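Local coordinates for iron-regulated outer membrane protein (Neisseria meningitidis, PDB 4B7O), which imports iron across the outer membrane as a TonB-dependent beta-barrel transporter, probably acting as a receptor for iron-carrying siderophores, at residues Ser527-Thr532 and Glu580-Gly585; Lys563-Asn568 and Lys623-Asn628; Ala584-Asn589 and Tyr617-Lys622; Ser612-Tyr617 and Gly666-Ala671. One frame throughout, in Å; residues are numbered along the deposited sequence.

Contact 1: Ser527-Thr532 and Glu580-Gly585; sequences SIADGT and EAVNAG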
loop_
_atom_site.group_PDB
_atom_site.type_symbol
_atom_site.label_atom_id
_atom_site.label_comp_id
_atom_site.label_asym_id
_atom_site.label_seq_id
_atom_site.Cartn_x
_atom_site.Cartn_y
_atom_site.Cartn_z
ATOM N N SER A 527 8.981 -25.123 -1.315
ATOM C CA SER A 527 10.408 -24.866 -1.246
ATOM C C SER A 527 10.858 -23.646 -2.132
ATOM O O SER A 527 10.044 -22.878 -2.669
ATOM C CB SER A 527 11.155 -26.161 -1.610
ATOM O OG SER A 527 12.490 -26.134 -1.107
ATOM N N ILE A 528 12.159 -23.486 -2.290
ATOM C CA ILE A 528 12.691 -22.530 -3.240
ATOM C C ILE A 528 13.778 -23.241 -4.045
ATOM O O ILE A 528 14.589 -23.960 -3.469
ATOM C CB ILE A 528 13.272 -21.336 -2.498
ATOM C CG1 ILE A 528 13.777 -20.266 -3.477
ATOM C CG2 ILE A 528 14.327 -21.790 -1.510
ATOM C CD1 ILE A 528 14.084 -18.943 -2.802
ATOM N N ALA A 529 13.777 -23.052 -5.365
ATOM C CA ALA A 529 14.743 -23.703 -6.247
ATOM C C ALA A 529 16.160 -23.215 -6.008
ATOM O O ALA A 529 16.371 -22.176 -5.385
ATOM C CB ALA A 529 14.336 -23.517 -7.681
ATOM N N ASP A 530 17.137 -23.991 -6.446
ATOM C CA ASP A 530 18.552 -23.571 -6.349
ATOM C C ASP A 530 18.875 -22.338 -7.196
ATOM O O ASP A 530 18.396 -22.205 -8.333
ATOM C CB ASP A 530 19.491 -24.715 -6.786
ATOM C CG ASP A 530 19.901 -25.624 -5.620
ATOM O OD1 ASP A 530 20.228 -25.101 -4.507
ATOM O OD2 ASP A 530 19.898 -26.866 -5.837
ATOM N N GLY A 531 19.736 -21.477 -6.653
ATOM C CA GLY A 531 20.152 -20.230 -7.317
ATOM C C GLY A 531 19.054 -19.293 -7.834
ATOM O O GLY A 531 19.342 -18.443 -8.670
ATOM N N THR A 532 17.804 -19.430 -7.368
ATOM C CA THR A 532 16.767 -18.507 -7.810
ATOM C C THR A 532 17.062 -17.101 -7.274
ATOM O O THR A 532 17.354 -16.930 -6.100
ATOM C CB THR A 532 15.302 -18.917 -7.494
ATOM O OG1 THR A 532 14.814 -18.201 -6.352
ATOM C CG2 THR A 532 15.137 -20.375 -7.313
ATOM N N GLU A 580 8.594 -25.535 -5.686
ATOM C CA GLU A 580 9.609 -24.552 -5.284
ATOM C C GLU A 580 9.523 -23.193 -5.998
ATOM O O GLU A 580 9.089 -23.114 -7.151
ATOM C CB GLU A 580 11.018 -25.156 -5.328
ATOM C CG GLU A 580 11.157 -26.303 -6.325
ATOM C CD GLU A 580 12.589 -26.525 -6.749
ATOM O OE1 GLU A 580 13.513 -26.265 -5.948
ATOM O OE2 GLU A 580 12.800 -26.947 -7.896
ATOM N N ALA A 581 9.880 -22.122 -5.292
ATOM C CA ALA A 581 9.898 -20.780 -5.889
ATOM C C ALA A 581 10.943 -20.770 -7.003
ATOM O O ALA A 581 12.024 -21.296 -6.830
ATOM C CB ALA A 581 10.216 -19.720 -4.844
ATOM N N VAL A 582 10.586 -20.215 -8.150
ATOM C CA VAL A 582 11.483 -20.079 -9.294
ATOM C C VAL A 582 11.271 -18.750 -9.961
ATOM O O VAL A 582 10.177 -18.190 -9.895
ATOM C CB VAL A 582 11.181 -21.098 -10.415
ATOM C CG1 VAL A 582 11.930 -22.376 -10.152
ATOM C CG2 VAL A 582 9.685 -21.328 -10.625
ATOM N N ASN A 583 12.316 -18.251 -10.610
ATOM C CA ASN A 583 12.158 -17.139 -11.542
ATOM C C ASN A 583 11.486 -17.672 -12.798
ATOM O O ASN A 583 11.971 -18.592 -13.386
ATOM C CB ASN A 583 13.528 -16.550 -11.818
ATOM C CG ASN A 583 14.268 -16.226 -10.541
ATOM O OD1 ASN A 583 15.173 -16.958 -10.136
ATOM N ND2 ASN A 583 13.842 -15.180 -9.849
ATOM N N ALA A 584 10.353 -17.139 -13.204
ATOM C CA ALA A 584 9.592 -17.803 -14.259
ATOM C C ALA A 584 9.223 -16.945 -15.479
ATOM O O ALA A 584 8.446 -17.394 -16.365
ATOM C CB ALA A 584 8.331 -18.445 -13.665
ATOM N N GLY A 585 9.782 -15.737 -15.525
ATOM C CA GLY A 585 9.626 -14.858 -16.720
ATOM C C GLY A 585 9.992 -13.410 -16.480
ATOM O O GLY A 585 10.780 -13.068 -15.590
#

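Contact 2: Lys563-Asn568 and Lys623-Asn628; sequences KDALAN and KLLSAN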
loop_
_atom_site.group_PDB
_atom_site.type_symbol
_atom_site.label_atom_id
_atom_site.label_comp_id
_atom_site.label_asym_id
_atom_site.label_seq_id
_atom_site.Cartn_x
_atom_site.Cartn_y
_atom_site.Cartn_z
ATOM N N LYS A 563 13.027 -8.250 -14.910
ATOM C CA LYS A 563 13.574 -9.578 -15.231
ATOM C C LYS A 563 13.500 -10.505 -14.013
ATOM O O LYS A 563 13.572 -10.063 -12.845
ATOM C CB LYS A 563 15.034 -9.486 -15.693
ATOM C CG LYS A 563 15.254 -8.529 -16.849
ATOM C CD LYS A 563 16.017 -9.198 -17.996
ATOM C CE LYS A 563 16.408 -8.181 -19.064
ATOM N NZ LYS A 563 17.479 -7.256 -18.542
ATOM N N ASP A 564 13.377 -11.790 -14.309
ATOM C CA ASP A 564 13.298 -12.816 -13.310
ATOM C C ASP A 564 12.091 -12.694 -12.376
ATOM O O ASP A 564 12.222 -12.855 -11.183
ATOM C CB ASP A 564 14.588 -12.826 -12.514
ATOM C CG ASP A 564 15.773 -13.370 -13.316
ATOM O OD1 ASP A 564 15.555 -14.163 -14.287
ATOM O OD2 ASP A 564 16.921 -12.994 -12.939
ATOM N N ALA A 565 10.925 -12.392 -12.922
ATOM C CA ALA A 565 9.710 -12.301 -12.098
ATOM C C ALA A 565 9.417 -13.645 -11.466
ATOM O O ALA A 565 9.620 -14.688 -12.103
ATOM C CB ALA A 565 8.542 -11.888 -12.967
ATOM N N LEU A 566 8.911 -13.634 -10.239
ATOM C CA LEU A 566 8.451 -14.877 -9.590
ATOM C C LEU A 566 6.969 -14.862 -9.325
ATOM O O LEU A 566 6.390 -13.866 -8.848
ATOM C CB LEU A 566 9.167 -15.152 -8.277
ATOM C CG LEU A 566 10.671 -14.951 -8.205
ATOM C CD1 LEU A 566 10.930 -13.582 -7.659
ATOM C CD2 LEU A 566 11.251 -15.943 -7.239
ATOM N N ALA A 567 6.341 -15.983 -9.601
ATOM C CA ALA A 567 4.954 -16.080 -9.251
ATOM C C ALA A 567 4.652 -17.411 -8.515
ATOM O O ALA A 567 4.783 -17.491 -7.305
ATOM C CB ALA A 567 4.112 -15.905 -10.496
ATOM N N ASN A 568 4.232 -18.430 -9.253
ATOM C CA ASN A 568 3.998 -19.758 -8.701
ATOM C C ASN A 568 5.327 -20.554 -8.610
ATOM O O ASN A 568 6.345 -20.214 -9.270
ATOM C CB ASN A 568 2.985 -20.531 -9.582
ATOM C CG ASN A 568 1.602 -19.900 -9.592
ATOM O OD1 ASN A 568 1.127 -19.421 -8.579
ATOM N ND2 ASN A 568 0.950 -19.911 -10.740
ATOM N N LYS A 623 3.749 -22.745 -17.522
ATOM C CA LYS A 623 3.784 -21.283 -17.336
ATOM C C LYS A 623 3.392 -20.843 -15.941
ATOM O O LYS A 623 2.206 -20.868 -15.590
ATOM C CB LYS A 623 2.827 -20.642 -18.332
ATOM C CG LYS A 623 3.166 -20.940 -19.781
ATOM C CD LYS A 623 2.015 -20.530 -20.666
ATOM C CE LYS A 623 1.230 -21.743 -21.129
ATOM N NZ LYS A 623 -0.088 -21.318 -21.675
ATOM N N LEU A 624 4.383 -20.446 -15.142
ATOM C CA LEU A 624 4.147 -20.246 -13.731
ATOM C C LEU A 624 3.781 -18.838 -13.358
ATOM O O LEU A 624 3.713 -18.569 -12.147
ATOM C CB LEU A 624 5.344 -20.648 -12.901
ATOM C CG LEU A 624 5.823 -22.079 -13.118
ATOM C CD1 LEU A 624 7.310 -22.164 -12.782
ATOM C CD2 LEU A 624 4.958 -23.107 -12.377
ATOM N N LEU A 625 3.576 -17.942 -14.349
ATOM C CA LEU A 625 3.169 -16.557 -14.035
ATOM C C LEU A 625 1.669 -16.449 -13.719
ATOM O O LEU A 625 0.852 -17.097 -14.360
ATOM C CB LEU A 625 3.594 -15.545 -15.131
ATOM C CG LEU A 625 5.070 -15.139 -15.089
ATOM C CD1 LEU A 625 5.367 -13.880 -15.869
ATOM C CD2 LEU A 625 5.584 -14.947 -13.692
ATOM N N SER A 626 1.308 -15.561 -12.801
ATOM C CA SER A 626 -0.076 -15.481 -12.272
ATOM C C SER A 626 -0.887 -14.216 -12.603
ATOM O O SER A 626 -0.352 -13.108 -12.539
ATOM C CB SER A 626 -0.020 -15.608 -10.748
ATOM O OG SER A 626 -1.336 -15.630 -10.203
ATOM N N ALA A 627 -2.186 -14.390 -12.839
ATOM C CA ALA A 627 -3.121 -13.271 -13.058
ATOM C C ALA A 627 -3.744 -12.719 -11.781
ATOM O O ALA A 627 -4.679 -11.918 -11.824
ATOM C CB ALA A 627 -4.225 -13.688 -13.993
ATOM N N ASN A 628 -3.247 -13.165 -10.647
ATOM C CA ASN A 628 -3.789 -12.742 -9.371
ATOM C C ASN A 628 -3.607 -11.214 -9.215
ATOM O O ASN A 628 -2.517 -10.694 -9.532
ATOM C CB ASN A 628 -3.075 -13.495 -8.228
ATOM C CG ASN A 628 -3.561 -14.923 -8.062
ATOM O OD1 ASN A 628 -4.389 -15.453 -8.833
ATOM N ND2 ASN A 628 -3.049 -15.558 -7.049
#

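Contact 3: Ala584-Asn589 and Tyr617-Lys622; sequences AGYIKN and YDTHPK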
loop_
_atom_site.group_PDB
_atom_site.type_symbol
_atom_site.label_atom_id
_atom_site.label_comp_id
_atom_site.label_asym_id
_atom_site.label_seq_id
_atom_site.Cartn_x
_atom_site.Cartn_y
_atom_site.Cartn_z
ATOM N N ALA A 584 10.353 -17.139 -13.204
ATOM C CA ALA A 584 9.592 -17.803 -14.259
ATOM C C ALA A 584 9.223 -16.945 -15.479
ATOM O O ALA A 584 8.446 -17.394 -16.365
ATOM C CB ALA A 584 8.331 -18.445 -13.665
ATOM N N GLY A 585 9.782 -15.737 -15.525
ATOM C CA GLY A 585 9.626 -14.858 -16.720
ATOM C C GLY A 585 9.992 -13.410 -16.480
ATOM O O GLY A 585 10.780 -13.068 -15.590
ATOM N N TYR A 586 9.450 -12.531 -17.285
ATOM C CA TYR A 586 9.768 -11.101 -17.075
ATOM C C TYR A 586 8.513 -10.172 -17.189
ATOM O O TYR A 586 7.511 -10.531 -17.767
ATOM C CB TYR A 586 10.917 -10.688 -18.012
ATOM C CG TYR A 586 10.582 -10.883 -19.454
ATOM C CD1 TYR A 586 9.942 -9.893 -20.150
ATOM C CD2 TYR A 586 10.910 -12.059 -20.137
ATOM C CE1 TYR A 586 9.588 -10.037 -21.490
ATOM C CE2 TYR A 586 10.556 -12.226 -21.473
ATOM C CZ TYR A 586 9.890 -11.188 -22.128
ATOM O OH TYR A 586 9.511 -11.263 -23.423
ATOM N N ILE A 587 8.586 -8.986 -16.644
ATOM C CA ILE A 587 7.446 -8.073 -16.676
ATOM C C ILE A 587 7.841 -6.800 -17.472
ATOM O O ILE A 587 8.918 -6.261 -17.294
ATOM C CB ILE A 587 7.017 -7.715 -15.217
ATOM C CG1 ILE A 587 6.476 -8.937 -14.461
ATOM C CG2 ILE A 587 5.944 -6.654 -15.167
ATOM C CD1 ILE A 587 6.776 -8.903 -12.964
ATOM N N LYS A 588 6.977 -6.370 -18.380
ATOM C CA LYS A 588 7.061 -5.025 -18.978
ATOM C C LYS A 588 5.866 -4.167 -18.664
ATOM O O LYS A 588 4.728 -4.640 -18.614
ATOM C CB LYS A 588 7.282 -5.104 -20.476
ATOM C CG LYS A 588 8.773 -5.275 -20.764
ATOM C CD LYS A 588 9.041 -5.612 -22.197
ATOM C CE LYS A 588 10.496 -6.006 -22.363
ATOM N NZ LYS A 588 11.348 -4.807 -22.141
ATOM N N ASN A 589 6.133 -2.898 -18.412
ATOM C CA ASN A 589 5.066 -1.941 -18.212
ATOM C C ASN A 589 5.409 -0.565 -18.768
ATOM O O ASN A 589 6.541 -0.114 -18.625
ATOM C CB ASN A 589 4.805 -1.813 -16.736
ATOM C CG ASN A 589 3.470 -1.148 -16.432
ATOM O OD1 ASN A 589 2.574 -1.101 -17.280
ATOM N ND2 ASN A 589 3.336 -0.627 -15.219
ATOM N N TYR A 617 5.267 -11.827 -18.983
ATOM C CA TYR A 617 5.705 -12.775 -20.050
ATOM C C TYR A 617 6.298 -14.028 -19.465
ATOM O O TYR A 617 7.239 -13.949 -18.643
ATOM C CB TYR A 617 6.806 -12.171 -20.913
ATOM C CG TYR A 617 6.369 -11.018 -21.730
ATOM C CD1 TYR A 617 6.261 -9.741 -21.155
ATOM C CD2 TYR A 617 6.045 -11.180 -23.062
ATOM C CE1 TYR A 617 5.846 -8.664 -21.900
ATOM C CE2 TYR A 617 5.627 -10.100 -23.831
ATOM C CZ TYR A 617 5.540 -8.847 -23.239
ATOM O OH TYR A 617 5.136 -7.753 -23.931
ATOM N N ASP A 618 5.792 -15.171 -19.916
ATOM C CA ASP A 618 6.115 -16.472 -19.309
ATOM C C ASP A 618 7.334 -17.012 -20.000
ATOM O O ASP A 618 7.303 -17.237 -21.211
ATOM C CB ASP A 618 4.960 -17.458 -19.569
ATOM C CG ASP A 618 3.751 -17.249 -18.642
ATOM O OD1 ASP A 618 3.819 -17.615 -17.439
ATOM O OD2 ASP A 618 2.717 -16.751 -19.132
ATOM N N THR A 619 8.417 -17.249 -19.289
ATOM C CA THR A 619 9.516 -17.945 -19.985
ATOM C C THR A 619 9.769 -19.344 -19.470
ATOM O O THR A 619 10.880 -19.857 -19.615
ATOM C CB THR A 619 10.849 -17.206 -19.855
ATOM O OG1 THR A 619 11.187 -17.080 -18.458
ATOM C CG2 THR A 619 10.790 -15.841 -20.559
ATOM N N HIS A 620 8.762 -19.954 -18.847
ATOM C CA HIS A 620 8.938 -21.257 -18.190
ATOM C C HIS A 620 7.927 -22.228 -18.721
ATOM O O HIS A 620 6.721 -21.928 -18.774
ATOM C CB HIS A 620 8.865 -21.093 -16.676
ATOM C CG HIS A 620 9.092 -22.371 -15.874
ATOM N ND1 HIS A 620 8.277 -23.468 -15.978
ATOM C CD2 HIS A 620 10.035 -22.670 -14.859
ATOM C CE1 HIS A 620 8.709 -24.426 -15.110
ATOM N NE2 HIS A 620 9.773 -23.929 -14.418
ATOM N N PRO A 621 8.410 -23.414 -19.138
ATOM C CA PRO A 621 7.583 -24.425 -19.792
ATOM C C PRO A 621 6.177 -24.580 -19.199
ATOM O O PRO A 621 5.205 -24.468 -19.952
ATOM C CB PRO A 621 8.404 -25.743 -19.664
ATOM C CG PRO A 621 9.795 -25.338 -19.283
ATOM C CD PRO A 621 9.821 -23.843 -19.013
ATOM N N LYS A 622 6.057 -24.825 -17.884
ATOM C CA LYS A 622 4.717 -24.974 -17.263
ATOM C C LYS A 622 4.359 -23.599 -16.703
ATOM O O LYS A 622 4.652 -23.320 -15.551
ATOM C CB LYS A 622 4.743 -26.016 -16.126
ATOM C CG LYS A 622 5.453 -27.339 -16.427
ATOM C CD LYS A 622 4.715 -28.139 -17.510
ATOM C CE LYS A 622 5.224 -29.575 -17.599
ATOM N NZ LYS A 622 4.654 -30.225 -18.804
#

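Contact 4: Ser612-Tyr617 and Gly666-Ala671; sequences SKPRFY and GSILVA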
loop_
_atom_site.group_PDB
_atom_site.type_symbol
_atom_site.label_atom_id
_atom_site.label_comp_id
_atom_site.label_asym_id
_atom_site.label_seq_id
_atom_site.Cartn_x
_atom_site.Cartn_y
_atom_site.Cartn_z
ATOM N N SER A 612 -1.830 2.702 -18.125
ATOM C CA SER A 612 -0.661 1.892 -18.035
ATOM C C SER A 612 -0.947 0.549 -18.724
ATOM O O SER A 612 -2.075 0.302 -19.138
ATOM C CB SER A 612 -0.224 1.760 -16.572
ATOM O OG SER A 612 -1.125 0.984 -15.810
ATOM N N LYS A 613 0.087 -0.267 -18.947
ATOM C CA LYS A 613 -0.050 -1.505 -19.726
ATOM C C LYS A 613 0.808 -2.654 -19.182
ATOM O O LYS A 613 1.725 -3.060 -19.835
ATOM C CB LYS A 613 0.327 -1.225 -21.161
ATOM C CG LYS A 613 -0.241 -2.175 -22.166
ATOM C CD LYS A 613 0.661 -2.145 -23.386
ATOM C CE LYS A 613 -0.125 -2.210 -24.691
ATOM N NZ LYS A 613 -0.286 -3.639 -25.042
ATOM N N PRO A 614 0.494 -3.174 -17.976
ATOM C CA PRO A 614 1.321 -4.161 -17.317
ATOM C C PRO A 614 1.158 -5.512 -17.960
ATOM O O PRO A 614 0.051 -5.961 -18.151
ATOM C CB PRO A 614 0.795 -4.181 -15.902
ATOM C CG PRO A 614 -0.624 -3.785 -16.042
ATOM C CD PRO A 614 -0.674 -2.817 -17.176
ATOM N N ARG A 615 2.270 -6.093 -18.385
ATOM C CA ARG A 615 2.255 -7.300 -19.209
ATOM C C ARG A 615 3.252 -8.279 -18.640
ATOM O O ARG A 615 4.395 -7.908 -18.392
ATOM C CB ARG A 615 2.578 -6.958 -20.653
ATOM C CG ARG A 615 1.363 -6.437 -21.364
ATOM C CD ARG A 615 0.095 -7.214 -21.019
ATOM N NE ARG A 615 -1.013 -6.701 -21.826
ATOM C CZ ARG A 615 -1.789 -5.656 -21.495
ATOM N NH1 ARG A 615 -1.615 -5.032 -20.352
ATOM N NH2 ARG A 615 -2.745 -5.235 -22.314
ATOM N N PHE A 616 2.798 -9.502 -18.361
ATOM C CA PHE A 616 3.636 -10.531 -17.690
ATOM C C PHE A 616 3.974 -11.624 -18.701
ATOM O O PHE A 616 3.051 -12.229 -19.254
ATOM C CB PHE A 616 2.872 -11.109 -16.503
ATOM C CG PHE A 616 2.844 -10.211 -15.300
ATOM C CD1 PHE A 616 2.252 -8.943 -15.355
ATOM C CD2 PHE A 616 3.368 -10.653 -14.083
ATOM C CE1 PHE A 616 2.233 -8.108 -14.248
ATOM C CE2 PHE A 616 3.359 -9.825 -12.951
ATOM C CZ PHE A 616 2.787 -8.550 -13.039
ATOM N N TYR A 617 5.267 -11.827 -18.983
ATOM C CA TYR A 617 5.705 -12.775 -20.050
ATOM C C TYR A 617 6.298 -14.028 -19.465
ATOM O O TYR A 617 7.239 -13.949 -18.643
ATOM C CB TYR A 617 6.806 -12.171 -20.913
ATOM C CG TYR A 617 6.369 -11.018 -21.730
ATOM C CD1 TYR A 617 6.261 -9.741 -21.155
ATOM C CD2 TYR A 617 6.045 -11.180 -23.062
ATOM C CE1 TYR A 617 5.846 -8.664 -21.900
ATOM C CE2 TYR A 617 5.627 -10.100 -23.831
ATOM C CZ TYR A 617 5.540 -8.847 -23.239
ATOM O OH TYR A 617 5.136 -7.753 -23.931
ATOM N N GLY A 666 -8.198 -7.550 -21.814
ATOM C CA GLY A 666 -6.930 -8.243 -21.656
ATOM C C GLY A 666 -6.528 -8.533 -20.212
ATOM O O GLY A 666 -6.794 -7.764 -19.269
ATOM N N SER A 667 -5.869 -9.670 -20.069
ATOM C CA SER A 667 -5.266 -10.101 -18.825
ATOM C C SER A 667 -3.937 -9.380 -18.685
ATOM O O SER A 667 -3.385 -8.886 -19.687
ATOM C CB SER A 667 -5.052 -11.645 -18.913
ATOM O OG SER A 667 -4.225 -12.178 -17.870
ATOM N N ILE A 668 -3.385 -9.338 -17.472
ATOM C CA ILE A 668 -1.986 -8.944 -17.361
ATOM C C ILE A 668 -1.023 -9.989 -18.018
ATOM O O ILE A 668 0.118 -9.648 -18.362
ATOM C CB ILE A 668 -1.587 -8.667 -15.906
ATOM C CG1 ILE A 668 -1.767 -9.925 -15.057
ATOM C CG2 ILE A 668 -2.402 -7.527 -15.337
ATOM C CD1 ILE A 668 -1.002 -9.897 -13.734
ATOM N N LEU A 669 -1.466 -11.253 -18.166
ATOM C CA LEU A 669 -0.620 -12.301 -18.737
ATOM C C LEU A 669 -0.626 -12.260 -20.264
ATOM O O LEU A 669 -1.658 -12.409 -20.920
ATOM C CB LEU A 669 -1.004 -13.716 -18.241
ATOM C CG LEU A 669 -0.894 -13.965 -16.726
ATOM C CD1 LEU A 669 -1.554 -15.269 -16.288
ATOM C CD2 LEU A 669 0.558 -13.915 -16.298
ATOM N N VAL A 670 0.561 -12.095 -20.821
ATOM C CA VAL A 670 0.730 -12.076 -22.245
ATOM C C VAL A 670 0.273 -13.426 -22.818
ATOM O O VAL A 670 -0.389 -13.472 -23.869
ATOM C CB VAL A 670 2.199 -11.802 -22.587
ATOM C CG1 VAL A 670 2.510 -12.180 -24.043
ATOM C CG2 VAL A 670 2.492 -10.345 -22.312
ATOM N N ALA A 671 0.643 -14.502 -22.117
ATOM C CA ALA A 671 0.215 -15.876 -22.447
ATOM C C ALA A 671 -1.334 -16.120 -22.306
ATOM O O ALA A 671 -1.863 -17.086 -22.861
ATOM C CB ALA A 671 1.025 -16.884 -21.618
#

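Contact 1: Ser527-Thr532 and Glu580-Gly585
Over one face of the Glu580 carboxylate stands the methyl of Ala529, its CB 3.6 Å from Glu580 CD, although the model sets this carboxylate too close to Ala529 and its exact position is uncertain. The other flat group, the amide of Asn583, turns its oxygen toward Thr532, with OD1 3.3 Å from Thr532 CB, and the two side chains run obliquely to each other. Both polar ends have partners beyond the contact: Glu580 OE2 is bonded by Gln570, and Asn583 ND2 donates to the carbonyls of Lys533 and Asp564.

Between these groups the backbones pair as parallel strands, Ser527 beside Glu580 and Ile528 beside Ala581. Ala581 N donates to Ser527 O (2.7 Å) from above the carbonyl plane, 38° out of it. Ala529 N reaches Ala581 O (2.9 Å) within that carbonyl's plane and at a straighter N-H angle, 168°. The pairing ends here because residues 529-532 form a type II turn, with Gly531 at positive phi. Thr532 then returns to the strand, placing CG2 3.3 Å from the same Ala581 O. Apolar filling is thin: Ile528 CG1 lies 3.9 Å from Ala581 CB, and Ala529 CB lies 3.6 Å from Val582 CG1.

The cohesion is therefore chiefly backbone hydrogen bonding with small methyl contacts. Lys477 bonds Ile528 O and makes a long, weak ion pair with Glu580, so direct charge attraction across the contact is probably minor.

Contact 2: Lys563-Asn568 and Lys623-Asn628
Ala567 CB lies over the bend at Leu624-Ser626, touching Leu624 O at 3.2 Å, Ser626 N at 3.6 Å and the methyl Leu625 CD2 at 3.6 Å. Leu625 starts off away from the strand, but its CG stands anti to the carbonyl carbon (chi1 -78°), and CD2 swings back to meet Ala567 and, more loosely at 4.3 Å, Ala565 CB.

A single hydrogen bond joins the two backbones. Asn568 N donates to Leu624 O at 2.9 Å, and the C=O...N angle of 164° puts the donor nearly along the C=O axis. The same oxygen has Asn568 CB beside it, while Leu624 CB packs 4.1 Å from Asn568 CB. Further along, Ser626 OG accepts from Asn628 N, an ST turn that bends the loop past the contact.

No helix takes part. Residues 565-567 are the weakly bonded end of strand 551-567. Their partner, 623-628, belongs to the loop between strands 603-618 and 638-647. Strand 578-600 backs both: Leu624 rests on Val582 and Ala584, and Ala565 rests on Ile587. Leu625 also touches Phe616 on strand 603-618, so the loop lies folded against three neighbouring strands of the barrel.

Contact 3: Ala584-Asn589 and Tyr617-Lys622
Tyr617 and Tyr586, the two residues that bury the most surface against the other segment, lie on the same face of an antiparallel pair with their rings near parallel. The planes differ by 12°, but the centroids are 4.8 Å apart and offset in the plane, so overlap is slight: the nearest ring atoms, Tyr586 CE1 and Tyr617 CD1, are 3.4 Å apart. What lies over the Tyr586 face, displaced toward its rim, is Tyr617 CB, a CH-pi contact 3.6 Å from the centroid. Tyr586 reaches this place because its CG sits between the backbone N and the carbonyl carbon (chi1 60°), which folds the ring across the neighbouring strand. Thr619 CG2 approaches the same ring obliquely, 3.7 Å from Tyr586 CE2.

The two tyrosines form a hydrogen-bonded pair: Tyr586 N donates to Tyr617 O (3.0 Å), and Tyr617 N to Tyr586 O (2.9 Å) with an N-H angle of 168°. Ala584, third in buried surface, extends the ladder by accepting from Thr619 N, and its CB meets His620 CB at 4.0 Å. Gly585, with no side chain, lets Tyr617 O come to 3.2 Å from its CA.

Ala584 and Gly585 together face Ala565 as a classic beta bulge, which pairs with strand 551-567. The contact itself joins the two strands of the hairpin, 578-600 and 603-618, and the loop residue Leu624 packs on Ala584.

Contact 4: Ser612-Tyr617 and Gly666-Ala671
Phe616 meets Ile668 and Leu669 where the end of a transmembrane-barrel strand, 603-618, is joined by a single beta bridge to the loop after strand 652-665. From its base outward, Phe616 CB is flanked by Ile668 O and by Leu669 CD2 (3.6 Å). CG is 4.2 Å from Ile668 CD1, CD1 and CE1 come closer to that methyl (CE1 at 3.7 Å), and CZ at the far end is still 4.1 Å from it. Ile668 CD1 therefore stands over one face of the ring, 18° off its normal and displaced toward the rim. The two side chains lie alongside, pointing the same way. Ile668 extends in this direction with CG1 between the backbone N and the carbonyl carbon (chi1 61°).

Two backbone bonds clamp Phe616: its N donates to Ile668 O (2.7 Å), and its O accepts from Val670 N (2.9 Å). The loop carries an ST turn, in which Ser667 OG accepts from Leu669 N and is also bonded to Gln673. As modelled, with less certain placement, the Arg615 guanidinium has Ser667 O over one face and Lys613 CG over the other, both toward the rim; Arg615 CB touches Val670 CG2 at 3.8 Å. Met112 of the plug also packs against Phe616. On the side of the Tyr617 ring opposite Tyr586, Val670 CG2 sits above the centre, 3.5 Å from the centroid and 12° off the normal.

How the contacts relate
All four contacts are partly buried and cluster around the ends of neighbouring strands, the centre of contact 1 being farthest from the chain's centre, about 26 Å. Contacts 1 and 3 share Ala584 and Gly585 on strand 578-600, yet the first pairs it in parallel and the second antiparallel with its hairpin partner. Contact 4 takes up Tyr617 of contact 3, so that ring is packed from two sides. Contact 2, whose centre is about 6 Å from that of contact 3, supplies Ala565 for the bulge. Regular ladder bonding dominates contact 3. Loop-to-strand contacts 2 and 4 have fewer backbone bonds and rely on methyls, which reach aromatic faces only in contact 4.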